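Local coordinates for protein homoserine kinase (Cytophaga hutchinsonii, PDB 4P52) that probably phosphorylates the side-chain hydroxyl of L-homoserine with ATP, as a homoserine kinase of the GHMP family, the penultimate step of threonine biosynthesis, at residues L45-D50 and G171-V176; T34-S39 and H161-A166; K186-A191 and G235-D240; N192-I197 and V320-Q325. One frame throughout, in Å; residues are numbered along the deposited sequence.

Interaction 1: L45-D50 and G171-V176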
loop_
_atom_site.group_PDB
_atom_site.type_symbol
_atom_site.label_atom_id
_atom_site.label_comp_id
_atom_site.label_asym_id
_atom_site.label_seq_id
_atom_site.Cartn_x
_atom_site.Cartn_y
_atom_site.Cartn_z
ATOM N N LEU A 45 -7.367 3.261 5.350
ATOM C CA LEU A 45 -8.245 2.089 5.157
ATOM C C LEU A 45 -9.378 2.136 6.163
ATOM O O LEU A 45 -9.190 2.559 7.299
ATOM C CB LEU A 45 -7.495 0.784 5.369
ATOM C CG LEU A 45 -6.236 0.564 4.535
ATOM C CD1 LEU A 45 -5.538 -0.714 5.013
ATOM C CD2 LEU A 45 -6.577 0.504 3.050
ATOM N N GLY A 46 -10.551 1.691 5.749
ATOM C CA GLY A 46 -11.721 1.660 6.612
ATOM C C GLY A 46 -12.760 0.752 5.978
ATOM O O GLY A 46 -12.785 0.569 4.739
ATOM N N PHE A 47 -13.614 0.162 6.809
ATOM C CA PHE A 47 -14.692 -0.670 6.294
ATOM C C PHE A 47 -15.895 -0.612 7.212
ATOM O O PHE A 47 -15.756 -0.320 8.402
ATOM C CB PHE A 47 -14.212 -2.110 6.066
ATOM C CG PHE A 47 -13.879 -2.857 7.323
ATOM C CD1 PHE A 47 -14.889 -3.480 8.068
ATOM C CD2 PHE A 47 -12.544 -2.972 7.755
ATOM C CE1 PHE A 47 -14.585 -4.198 9.212
ATOM C CE2 PHE A 47 -12.221 -3.689 8.911
ATOM C CZ PHE A 47 -13.255 -4.300 9.638
ATOM N N ALA A 48 -17.079 -0.878 6.654
ATOM C CA ALA A 48 -18.333 -0.762 7.411
ATOM C C ALA A 48 -18.716 -2.092 7.993
ATOM O O ALA A 48 -18.436 -3.145 7.417
ATOM C CB ALA A 48 -19.432 -0.239 6.523
ATOM N N VAL A 49 -19.359 -2.070 9.150
ATOM C CA VAL A 49 -19.863 -3.321 9.691
ATOM C C VAL A 49 -21.365 -3.240 9.778
ATOM O O VAL A 49 -21.912 -2.204 9.439
ATOM C CB VAL A 49 -19.213 -3.685 11.040
ATOM C CG1 VAL A 49 -17.766 -4.085 10.801
ATOM C CG2 VAL A 49 -19.341 -2.539 12.034
ATOM N N ASP A 50 -22.018 -4.334 10.186
ATOM C CA ASP A 50 -23.489 -4.389 10.244
ATOM C C ASP A 50 -24.042 -3.603 11.431
ATOM O O ASP A 50 -25.092 -2.968 11.298
ATOM C CB ASP A 50 -23.994 -5.829 10.369
ATOM C CG ASP A 50 -23.767 -6.673 9.109
ATOM O OD1 ASP A 50 -23.397 -6.139 8.023
ATOM O OD2 ASP A 50 -23.970 -7.915 9.221
ATOM N N GLY A 171 -20.689 1.956 1.882
ATOM C CA GLY A 171 -20.589 0.535 2.207
ATOM C C GLY A 171 -19.257 -0.051 1.783
ATOM O O GLY A 171 -18.521 0.536 0.990
ATOM N N GLY A 172 -18.933 -1.200 2.355
ATOM C CA GLY A 172 -17.808 -1.976 1.895
ATOM C C GLY A 172 -16.496 -1.571 2.512
ATOM O O GLY A 172 -16.451 -0.979 3.608
ATOM N N PHE A 173 -15.432 -1.897 1.784
ATOM C CA PHE A 173 -14.074 -1.668 2.210
ATOM C C PHE A 173 -13.427 -0.625 1.301
ATOM O O PHE A 173 -13.438 -0.760 0.082
ATOM C CB PHE A 173 -13.304 -2.981 2.129
ATOM C CG PHE A 173 -12.029 -2.952 2.886
ATOM C CD1 PHE A 173 -10.974 -2.157 2.451
ATOM C CD2 PHE A 173 -11.890 -3.703 4.059
ATOM C CE1 PHE A 173 -9.793 -2.090 3.171
ATOM C CE2 PHE A 173 -10.710 -3.639 4.797
ATOM C CZ PHE A 173 -9.660 -2.825 4.344
ATOM N N VAL A 174 -12.823 0.389 1.902
ATOM C CA VAL A 174 -12.380 1.569 1.186
ATOM C C VAL A 174 -10.909 1.924 1.445
ATOM O O VAL A 174 -10.402 1.818 2.582
ATOM C CB VAL A 174 -13.308 2.752 1.550
ATOM C CG1 VAL A 174 -12.644 4.093 1.316
ATOM C CG2 VAL A 174 -14.626 2.652 0.784
ATOM N N LEU A 175 -10.225 2.336 0.376
ATOM C CA LEU A 175 -8.912 2.967 0.481
ATOM C C LEU A 175 -9.074 4.453 0.196
ATOM O O LEU A 175 -9.669 4.853 -0.828
ATOM C CB LEU A 175 -7.917 2.335 -0.497
ATOM C CG LEU A 175 -6.655 3.104 -0.918
ATOM C CD1 LEU A 175 -5.599 2.997 0.155
ATOM C CD2 LEU A 175 -6.069 2.521 -2.182
ATOM N N VAL A 176 -8.578 5.279 1.124
ATOM C CA VAL A 176 -8.544 6.728 0.922
ATOM C C VAL A 176 -7.134 7.071 0.482
ATOM O O VAL A 176 -6.186 7.167 1.305
ATOM C CB VAL A 176 -8.902 7.520 2.181
ATOM C CG1 VAL A 176 -8.897 9.016 1.875
ATOM C CG2 VAL A 176 -10.260 7.081 2.694
#
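Gly46 and Val174 face each other as a hydrogen-bonded pair of an antiparallel ladder, each lending its N-H to the other's carbonyl. The bond from Val174 N to Gly46 O is the shorter, 2.8 Å with 164° at the hydrogen, while Gly46 N reaches Val174 O at 3.2 Å. One step further along, Ala48 N donates to Gly172 O at 3.1 Å. These three bonds knit strand 45-49 to strand 173-178 within the large mixed sheet. Gly171 and Gly172, both with positive phi, carry the chain from the end of helix 162-170 into the new strand.

The flanking pairs, Leu45 with Leu175 and Phe47 with Phe173, are non-hydrogen-bonded and put all four side chains on one face of the sheet. The two phenyl rings lie almost parallel, 15° between planes, yet they are slid so far apart, with 5.6 Å between centroids, that they hardly overlap. Phe173 holds CG opposite its own backbone N (chi1 -164°), which carries the ring across to its neighbour: CE2 comes to 3.5 Å from Phe47 CD2. Helix 219-237 covers this side through Leu232 and Leu236, and Leu175 also packs on Gly230 of the second subunit. Val174 points to the other face, against Ala166 of helix 162-170.

Leu45 fills in beside the aromatic pair with a single methyl, CD2, 3.9 Å from CD1 of Leu175. The same methyl sits at the edge of the Phe173 ring, 4.1 Å from CE1 and near the ring plane, whereas Gly46 O lies over one face of that ring.

Interaction 2: T34-S39 and H161-A166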
loop_
_atom_site.group_PDB
_atom_site.type_symbol
_atom_site.label_atom_id
_atom_site.label_comp_id
_atom_site.label_asym_id
_atom_site.label_seq_id
_atom_site.Cartn_x
_atom_site.Cartn_y
_atom_site.Cartn_z
ATOM N N THR A 34 -18.178 1.998 11.490
ATOM C CA THR A 34 -17.097 1.675 10.582
ATOM C C THR A 34 -15.854 1.407 11.388
ATOM O O THR A 34 -15.691 1.964 12.469
ATOM C CB THR A 34 -16.787 2.841 9.629
ATOM O OG1 THR A 34 -16.743 4.053 10.378
ATOM C CG2 THR A 34 -17.837 2.964 8.543
ATOM N N VAL A 35 -14.981 0.560 10.867
ATOM C CA VAL A 35 -13.667 0.364 11.453
ATOM C C VAL A 35 -12.588 1.071 10.610
ATOM O O VAL A 35 -12.299 0.672 9.482
ATOM C CB VAL A 35 -13.328 -1.132 11.571
ATOM C CG1 VAL A 35 -11.895 -1.320 12.078
ATOM C CG2 VAL A 35 -14.330 -1.820 12.482
ATOM N N ALA A 36 -11.982 2.115 11.167
ATOM C CA ALA A 36 -10.904 2.811 10.467
ATOM C C ALA A 36 -9.492 2.332 10.877
ATOM O O ALA A 36 -9.330 1.624 11.888
ATOM C CB ALA A 36 -11.053 4.312 10.626
ATOM N N ASN A 37 -8.496 2.705 10.057
ATOM C CA ASN A 37 -7.099 2.302 10.206
ATOM C C ASN A 37 -6.816 0.849 9.861
ATOM O O ASN A 37 -5.876 0.556 9.103
ATOM C CB ASN A 37 -6.549 2.743 11.551
ATOM C CG ASN A 37 -6.800 4.231 11.788
ATOM O OD1 ASN A 37 -6.821 5.033 10.836
ATOM N ND2 ASN A 37 -7.038 4.602 13.028
ATOM N N VAL A 38 -7.637 -0.073 10.340
ATOM C CA VAL A 38 -7.489 -1.481 9.919
ATOM C C VAL A 38 -6.013 -1.921 10.045
ATOM O O VAL A 38 -5.379 -2.346 9.073
ATOM C CB VAL A 38 -8.042 -1.727 8.483
ATOM C CG1 VAL A 38 -8.095 -3.214 8.145
ATOM C CG2 VAL A 38 -9.424 -1.095 8.301
ATOM N N SER A 39 -5.454 -1.775 11.244
ATOM C CA SER A 39 -4.047 -2.118 11.463
ATOM C C SER A 39 -3.059 -1.128 10.802
ATOM O O SER A 39 -2.875 0.012 11.270
ATOM C CB SER A 39 -3.766 -3.557 11.003
ATOM O OG SER A 39 -2.535 -3.990 11.530
ATOM N N HIS A 161 -12.924 12.472 8.972
ATOM C CA HIS A 161 -12.188 11.241 8.646
ATOM C C HIS A 161 -12.824 10.446 7.529
ATOM O O HIS A 161 -13.805 9.749 7.750
ATOM C CB HIS A 161 -11.953 10.366 9.882
ATOM C CG HIS A 161 -11.016 10.975 10.878
ATOM N ND1 HIS A 161 -11.444 11.482 12.091
ATOM C CD2 HIS A 161 -9.677 11.179 10.833
ATOM C CE1 HIS A 161 -10.408 11.956 12.756
ATOM N NE2 HIS A 161 -9.324 11.787 12.017
ATOM N N ALA A 162 -12.252 10.548 6.332
ATOM C CA ALA A 162 -12.799 9.893 5.157
ATOM C C ALA A 162 -12.793 8.393 5.287
ATOM O O ALA A 162 -13.664 7.722 4.738
ATOM C CB ALA A 162 -12.073 10.314 3.913
ATOM N N ASP A 163 -11.834 7.855 6.029
ATOM C CA ASP A 163 -11.805 6.413 6.225
ATOM C C ASP A 163 -12.886 5.922 7.180
ATOM O O ASP A 163 -13.116 4.720 7.283
ATOM C CB ASP A 163 -10.427 5.897 6.620
ATOM C CG ASP A 163 -9.948 6.416 7.964
ATOM O OD1 ASP A 163 -10.641 7.248 8.621
ATOM O OD2 ASP A 163 -8.837 5.975 8.353
ATOM N N ASN A 164 -13.574 6.849 7.847
ATOM C CA ASN A 164 -14.864 6.510 8.482
ATOM C C ASN A 164 -16.048 6.842 7.563
ATOM O O ASN A 164 -16.901 5.988 7.307
ATOM C CB ASN A 164 -15.045 7.232 9.808
ATOM C CG ASN A 164 -14.064 6.778 10.867
ATOM O OD1 ASN A 164 -13.247 7.577 11.319
ATOM N ND2 ASN A 164 -14.157 5.515 11.300
ATOM N N VAL A 165 -16.072 8.075 7.060
ATOM C CA VAL A 165 -17.206 8.600 6.331
ATOM C C VAL A 165 -17.468 7.856 5.019
ATOM O O VAL A 165 -18.606 7.473 4.761
ATOM C CB VAL A 165 -17.053 10.109 6.049
ATOM C CG1 VAL A 165 -18.281 10.634 5.351
ATOM C CG2 VAL A 165 -16.896 10.898 7.339
ATOM N N ALA A 166 -16.432 7.654 4.188
ATOM C CA ALA A 166 -16.626 7.006 2.884
ATOM C C ALA A 166 -17.216 5.580 2.978
ATOM O O ALA A 166 -18.225 5.298 2.302
ATOM C CB ALA A 166 -15.363 7.041 2.030
HETATM O O HOH W 1 -13.421 3.485 13.263
#
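Asn164 reaches from the first turn of helix 162-170 to the end of strand 26-36, and every atom of its side chain beyond CA meets Thr34 or Ala36. CB lies 3.6 Å from Thr34 OG1. CG, set opposite the carbonyl carbon (chi1 -67°), lies equally near that hydroxyl and the methyl of Ala36, and OD1 stays 4.0 Å from Ala36 CB. ND2 does the polar work. It donates to Thr34 OG1 at 3.1 Å, with the hydroxyl close to the amide plane and 160° at the hydrogen, and it also gives a 2.9 Å bond to a water. That water donates to Thr34 O and accepts from Ala36 N, so the amide is tied to the strand's backbone as well as to its side chain.

Ala36 CB is wedged between two helix residues, 3.4 Å from ND2 of Asn164 and 3.6 Å from CG of Asp163. Beyond it, Asn37 OD1 and Asp163 OD2 approach to 3.3 Å as two acceptors; OD1 of Asn37 takes its hydrogen bond from Asp43 N.

Strand 26-36 runs between strand 45-49, through Val35 and Phe47, and the loops of Leu118 and Gly283, while helix 162-170 rests its other sides on helix 146-157 and on strand 173-178.

Interaction 3: K186-A191 and G235-D240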
loop_
_atom_site.group_PDB
_atom_site.type_symbol
_atom_site.label_atom_id
_atom_site.label_comp_id
_atom_site.label_asym_id
_atom_site.label_seq_id
_atom_site.Cartn_x
_atom_site.Cartn_y
_atom_site.Cartn_z
ATOM N N LYS A 186 -13.087 1.996 -3.728
ATOM C CA LYS A 186 -13.702 0.855 -3.058
ATOM C C LYS A 186 -13.019 -0.445 -3.486
ATOM O O LYS A 186 -12.824 -0.685 -4.666
ATOM C CB LYS A 186 -15.197 0.766 -3.337
ATOM C CG LYS A 186 -15.831 -0.397 -2.548
ATOM C CD LYS A 186 -17.315 -0.621 -2.778
ATOM C CE LYS A 186 -18.118 0.587 -2.317
ATOM N NZ LYS A 186 -19.500 0.156 -2.015
ATOM N N LEU A 187 -12.679 -1.301 -2.530
ATOM C CA LEU A 187 -11.962 -2.536 -2.856
ATOM C C LEU A 187 -12.800 -3.774 -2.567
ATOM O O LEU A 187 -13.539 -3.789 -1.593
ATOM C CB LEU A 187 -10.671 -2.610 -2.042
ATOM C CG LEU A 187 -9.686 -1.460 -2.226
ATOM C CD1 LEU A 187 -8.584 -1.598 -1.186
ATOM C CD2 LEU A 187 -9.122 -1.452 -3.635
ATOM N N PRO A 188 -12.680 -4.826 -3.402
ATOM C CA PRO A 188 -13.337 -6.090 -3.064
ATOM C C PRO A 188 -12.623 -6.799 -1.907
ATOM O O PRO A 188 -11.411 -6.687 -1.753
ATOM C CB PRO A 188 -13.168 -6.911 -4.334
ATOM C CG PRO A 188 -11.877 -6.416 -4.904
ATOM C CD PRO A 188 -11.939 -4.931 -4.672
ATOM N N VAL A 189 -13.381 -7.522 -1.101
ATOM C CA VAL A 189 -12.812 -8.277 -0.005
ATOM C C VAL A 189 -13.363 -9.694 -0.018
ATOM O O VAL A 189 -14.452 -9.919 -0.541
ATOM C CB VAL A 189 -13.131 -7.595 1.344
ATOM C CG1 VAL A 189 -12.178 -6.407 1.510
ATOM C CG2 VAL A 189 -14.619 -7.219 1.442
ATOM N N PRO A 190 -12.634 -10.659 0.572
ATOM C CA PRO A 190 -13.212 -12.018 0.494
ATOM C C PRO A 190 -14.521 -12.139 1.285
ATOM O O PRO A 190 -14.719 -11.454 2.300
ATOM C CB PRO A 190 -12.105 -12.929 1.016
ATOM C CG PRO A 190 -11.101 -12.038 1.644
ATOM C CD PRO A 190 -11.348 -10.608 1.276
ATOM N N ALA A 191 -15.426 -12.962 0.774
ATOM C CA ALA A 191 -16.811 -12.962 1.245
ATOM C C ALA A 191 -16.931 -13.657 2.585
ATOM O O ALA A 191 -17.937 -13.485 3.285
ATOM C CB ALA A 191 -17.731 -13.621 0.222
ATOM N N GLY A 235 -3.377 -8.561 -0.522
ATOM C CA GLY A 235 -4.105 -9.609 0.209
ATOM C C GLY A 235 -5.635 -9.572 0.124
ATOM O O GLY A 235 -6.263 -10.620 0.057
ATOM N N LEU A 236 -6.243 -8.389 0.109
ATOM C CA LEU A 236 -7.687 -8.307 -0.011
ATOM C C LEU A 236 -8.132 -8.453 -1.439
ATOM O O LEU A 236 -9.060 -9.195 -1.725
ATOM C CB LEU A 236 -8.233 -6.983 0.525
ATOM C CG LEU A 236 -7.984 -6.562 1.971
ATOM C CD1 LEU A 236 -8.602 -5.179 2.146
ATOM C CD2 LEU A 236 -8.515 -7.564 2.993
ATOM N N LEU A 237 -7.500 -7.720 -2.338
ATOM C CA LEU A 237 -7.839 -7.815 -3.749
ATOM C C LEU A 237 -7.696 -9.223 -4.333
ATOM O O LEU A 237 -8.305 -9.526 -5.357
ATOM C CB LEU A 237 -6.976 -6.870 -4.568
ATOM C CG LEU A 237 -7.113 -5.392 -4.282
ATOM C CD1 LEU A 237 -6.768 -4.544 -5.495
ATOM C CD2 LEU A 237 -8.544 -5.145 -3.866
HETATM N N MSE A 238 -6.886 -10.066 -3.702
HETATM C CA MSE A 238 -6.525 -11.357 -4.277
HETATM C C MSE A 238 -7.078 -12.462 -3.452
HETATM O O MSE A 238 -6.681 -13.610 -3.609
HETATM C CB MSE A 238 -5.011 -11.555 -4.273
HETATM C CG MSE A 238 -4.254 -10.623 -5.207
HETATM SE SE MSE A 238 -5.173 -10.508 -6.943
HETATM C CE MSE A 238 -3.684 -9.998 -8.109
ATOM N N ASN A 239 -7.981 -12.130 -2.542
ATOM C CA ASN A 239 -8.559 -13.119 -1.645
ATOM C C ASN A 239 -7.524 -14.045 -1.015
ATOM O O ASN A 239 -7.781 -15.219 -0.812
ATOM C CB ASN A 239 -9.655 -13.940 -2.363
ATOM C CG ASN A 239 -10.766 -13.074 -2.977
ATOM O OD1 ASN A 239 -11.216 -12.081 -2.391
ATOM N ND2 ASN A 239 -11.224 -13.467 -4.163
ATOM N N ASP A 240 -6.345 -13.534 -0.702
ATOM C CA ASP A 240 -5.372 -14.350 0.027
ATOM C C ASP A 240 -5.408 -13.993 1.527
ATOM O O ASP A 240 -5.340 -12.820 1.913
ATOM C CB ASP A 240 -3.961 -14.250 -0.588
ATOM C CG ASP A 240 -2.859 -14.831 0.317
ATOM O OD1 ASP A 240 -3.054 -14.913 1.552
ATOM O OD2 ASP A 240 -1.765 -15.181 -0.195
HETATM O O HOH W 2 -14.107 -10.984 -3.225
#
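Asn239 closes the Schellman motif that ends helix 219-237, and its amide turns back to meet Pro190 on the linker that follows strand 183-187. With positive phi at the C-prime place, Asn239 sends its N-H to Leu236 O at 3.2 Å, while Asp240 N makes a weak bond to Gly235 O. The side chain runs past the proline in the opposite direction, bringing OD1 to 3.5 Å from Pro190 CA. A water joins the two segments here, donating to Val189 O at 2.9 Å and to Asn239 OD1 at 3.2 Å. No direct hydrogen bond links the linker to the helix end, and the rest of the contact is apolar.

Val189 and Leu236 lie side by side and point the same way, with CG1 of the valine 3.8 Å from CD1 of the leucine. Both also touch Phe173 of strand 173-178, so the last turn of the helix, the linker and the sheet share one apolar patch. Asp240 caps the helix that comes next by taking a bond from Leu243 N.

The outer part of the contact belongs to the dimer interface. Pro188 and Leu237 both pack on Met238 of the second subunit, a selenomethionine in this crystal, and Met238 of this chain packs on Pro188 of the second subunit in return. Leu237 crosses to the linker with one branch: CG opposite the carbonyl carbon (chi1 -63°) sends CD2 against the CD-CG side of the proline ring, 3.5 Å from Pro188 CD and 3.7 Å from Leu187 CD2.

Interaction 4: N192-I197 and V320-Q325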
loop_
_atom_site.group_PDB
_atom_site.type_symbol
_atom_site.label_atom_id
_atom_site.label_comp_id
_atom_site.label_asym_id
_atom_site.label_seq_id
_atom_site.Cartn_x
_atom_site.Cartn_y
_atom_site.Cartn_z
ATOM N N ASN A 192 -15.907 -14.434 2.931
ATOM C CA ASN A 192 -15.876 -15.200 4.162
ATOM C C ASN A 192 -15.020 -14.495 5.214
ATOM O O ASN A 192 -14.615 -15.090 6.208
ATOM C CB ASN A 192 -15.299 -16.581 3.877
ATOM C CG ASN A 192 -13.840 -16.516 3.439
ATOM O OD1 ASN A 192 -13.445 -15.659 2.634
ATOM N ND2 ASN A 192 -13.025 -17.405 3.985
ATOM N N LEU A 193 -14.740 -13.220 4.996
ATOM C CA LEU A 193 -13.933 -12.465 5.933
ATOM C C LEU A 193 -14.834 -11.822 6.998
ATOM O O LEU A 193 -15.770 -11.075 6.674
ATOM C CB LEU A 193 -13.099 -11.415 5.187
ATOM C CG LEU A 193 -12.254 -10.586 6.127
ATOM C CD1 LEU A 193 -10.998 -11.363 6.485
ATOM C CD2 LEU A 193 -11.929 -9.249 5.499
ATOM N N TYR A 194 -14.554 -12.121 8.262
ATOM C CA TYR A 194 -15.387 -11.639 9.359
ATOM C C TYR A 194 -14.600 -10.712 10.243
ATOM O O TYR A 194 -13.372 -10.854 10.400
ATOM C CB TYR A 194 -15.868 -12.798 10.205
ATOM C CG TYR A 194 -16.997 -13.556 9.589
ATOM C CD1 TYR A 194 -16.759 -14.477 8.571
ATOM C CD2 TYR A 194 -18.319 -13.357 10.035
ATOM C CE1 TYR A 194 -17.792 -15.180 8.010
ATOM C CE2 TYR A 194 -19.370 -14.055 9.470
ATOM C CZ TYR A 194 -19.085 -14.956 8.457
ATOM O OH TYR A 194 -20.095 -15.648 7.874
ATOM N N ALA A 195 -15.320 -9.747 10.797
ATOM C CA ALA A 195 -14.781 -8.795 11.745
ATOM C C ALA A 195 -15.495 -8.986 13.093
ATOM O O ALA A 195 -16.748 -9.019 13.157
ATOM C CB ALA A 195 -15.010 -7.405 11.234
ATOM N N THR A 196 -14.706 -9.163 14.153
ATOM C CA THR A 196 -15.237 -9.157 15.488
ATOM C C THR A 196 -14.825 -7.837 16.085
ATOM O O THR A 196 -13.634 -7.531 16.116
ATOM C CB THR A 196 -14.690 -10.313 16.340
ATOM O OG1 THR A 196 -14.922 -11.555 15.666
ATOM C CG2 THR A 196 -15.410 -10.352 17.679
ATOM N N ILE A 197 -15.814 -7.052 16.521
ATOM C CA ILE A 197 -15.600 -5.788 17.230
ATOM C C ILE A 197 -15.934 -5.981 18.712
ATOM O O ILE A 197 -17.001 -6.514 19.054
ATOM C CB ILE A 197 -16.546 -4.647 16.757
ATOM C CG1 ILE A 197 -16.486 -4.374 15.255
ATOM C CG2 ILE A 197 -16.207 -3.346 17.459
ATOM C CD1 ILE A 197 -15.114 -4.489 14.677
ATOM N N VAL A 320 -20.324 -9.163 15.627
ATOM C CA VAL A 320 -19.671 -10.040 14.680
ATOM C C VAL A 320 -20.411 -9.895 13.375
ATOM O O VAL A 320 -21.639 -9.996 13.344
ATOM C CB VAL A 320 -19.731 -11.512 15.158
ATOM C CG1 VAL A 320 -19.269 -12.464 14.082
ATOM C CG2 VAL A 320 -18.865 -11.712 16.393
ATOM N N SER A 321 -19.681 -9.621 12.300
ATOM C CA SER A 321 -20.293 -9.577 10.980
ATOM C C SER A 321 -19.263 -9.681 9.881
ATOM O O SER A 321 -18.081 -9.501 10.126
ATOM C CB SER A 321 -21.127 -8.293 10.799
ATOM O OG SER A 321 -20.340 -7.153 10.484
ATOM N N THR A 322 -19.723 -9.984 8.668
ATOM C CA THR A 322 -18.924 -9.732 7.469
ATOM C C THR A 322 -18.907 -8.201 7.196
ATOM O O THR A 322 -19.616 -7.439 7.862
ATOM C CB THR A 322 -19.455 -10.527 6.243
ATOM O OG1 THR A 322 -20.799 -10.127 5.943
ATOM C CG2 THR A 322 -19.419 -12.045 6.505
ATOM N N VAL A 323 -18.112 -7.761 6.225
ATOM C CA VAL A 323 -18.105 -6.370 5.798
ATOM C C VAL A 323 -19.468 -6.012 5.221
ATOM O O VAL A 323 -20.024 -6.752 4.389
ATOM C CB VAL A 323 -17.004 -6.139 4.739
ATOM C CG1 VAL A 323 -17.088 -4.721 4.148
ATOM C CG2 VAL A 323 -15.626 -6.400 5.344
ATOM N N ASN A 324 -20.020 -4.890 5.669
ATOM C CA ASN A 324 -21.343 -4.459 5.269
ATOM C C ASN A 324 -21.225 -3.731 3.935
ATOM O O ASN A 324 -20.715 -2.619 3.872
ATOM C CB ASN A 324 -21.924 -3.589 6.385
ATOM C CG ASN A 324 -23.211 -2.855 5.990
ATOM O OD1 ASN A 324 -23.732 -2.992 4.867
ATOM N ND2 ASN A 324 -23.703 -2.023 6.913
ATOM N N GLN A 325 -21.685 -4.374 2.863
ATOM C CA GLN A 325 -21.606 -3.812 1.520
ATOM C C GLN A 325 -22.708 -2.791 1.221
ATOM O O GLN A 325 -22.651 -2.106 0.228
ATOM C CB GLN A 325 -21.729 -4.925 0.493
ATOM C CG GLN A 325 -20.746 -6.091 0.613
ATOM C CD GLN A 325 -19.295 -5.674 0.442
ATOM O OE1 GLN A 325 -18.964 -4.725 -0.269
ATOM N NE2 GLN A 325 -18.413 -6.387 1.130
HETATM O O HOH W 3 -16.792 -9.729 4.461
HETATM O O HOH W 4 -18.711 -6.671 12.857
#
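Ala195 O is gripped twice, by the N-H of Ser321 at 3.1 Å and by a water that donates to it. The same water donates to Ser321 OG at 2.9 Å. That hydroxyl in turn gives its proton to Thr322 O, 2.7 Å away, and accepts from Asp50 N, so it is held from three directions and ties this edge to the chain just past strand 45-49. In the return bond Ala195 N points almost straight at Ser321 O, 2.9 Å away with 178° at the hydrogen.

The two bonds make Ala195 and Ser321 a hydrogen-bonded pair of the four-stranded antiparallel sheet of the C-terminal half, in which strand 194-200 runs between strands 288-292 and 316-322. Thr196 and Val320 form the next, non-hydrogen-bonded pair. Their side chains lie alongside each other, CG2 to CG2 at 3.9 Å, under helix 295-310; Thr196 OG1 bonds to Ala298 O of that helix.

At the other end Tyr194 lays its ring beside Thr322. The threonine turns its methyl, not its hydroxyl, to the ring: CG2 stands 3.6 Å from the ring centroid and 16° off the normal, a CH-pi contact over one face. Past this point the strands part, and a second water bridges them, donating to Leu193 O at 2.8 Å and accepting from Val323 N.

Overall arrangement
From the N terminus, residues 34-39 and 45-50 leave first, and each finds its partner some 120 residues later, at 161-166 and 171-176. Interactions 2 and 1 therefore cross, joining adjacent strands of the large sheet to one helix and the strand after it. Both close before the second crossing pair opens: 186-191 returns to 235-240 in interaction 3, while 192-197 waits for 320-325 in interaction 4. Interaction 3 touches interaction 1 through Phe173 and Leu187 on neighbouring strands. Asn324 of interaction 4 bonds to the backbone of Ala48 and Gly172, bringing the C-terminal four-stranded sheet against the large one; interactions 2 and 3 do not touch.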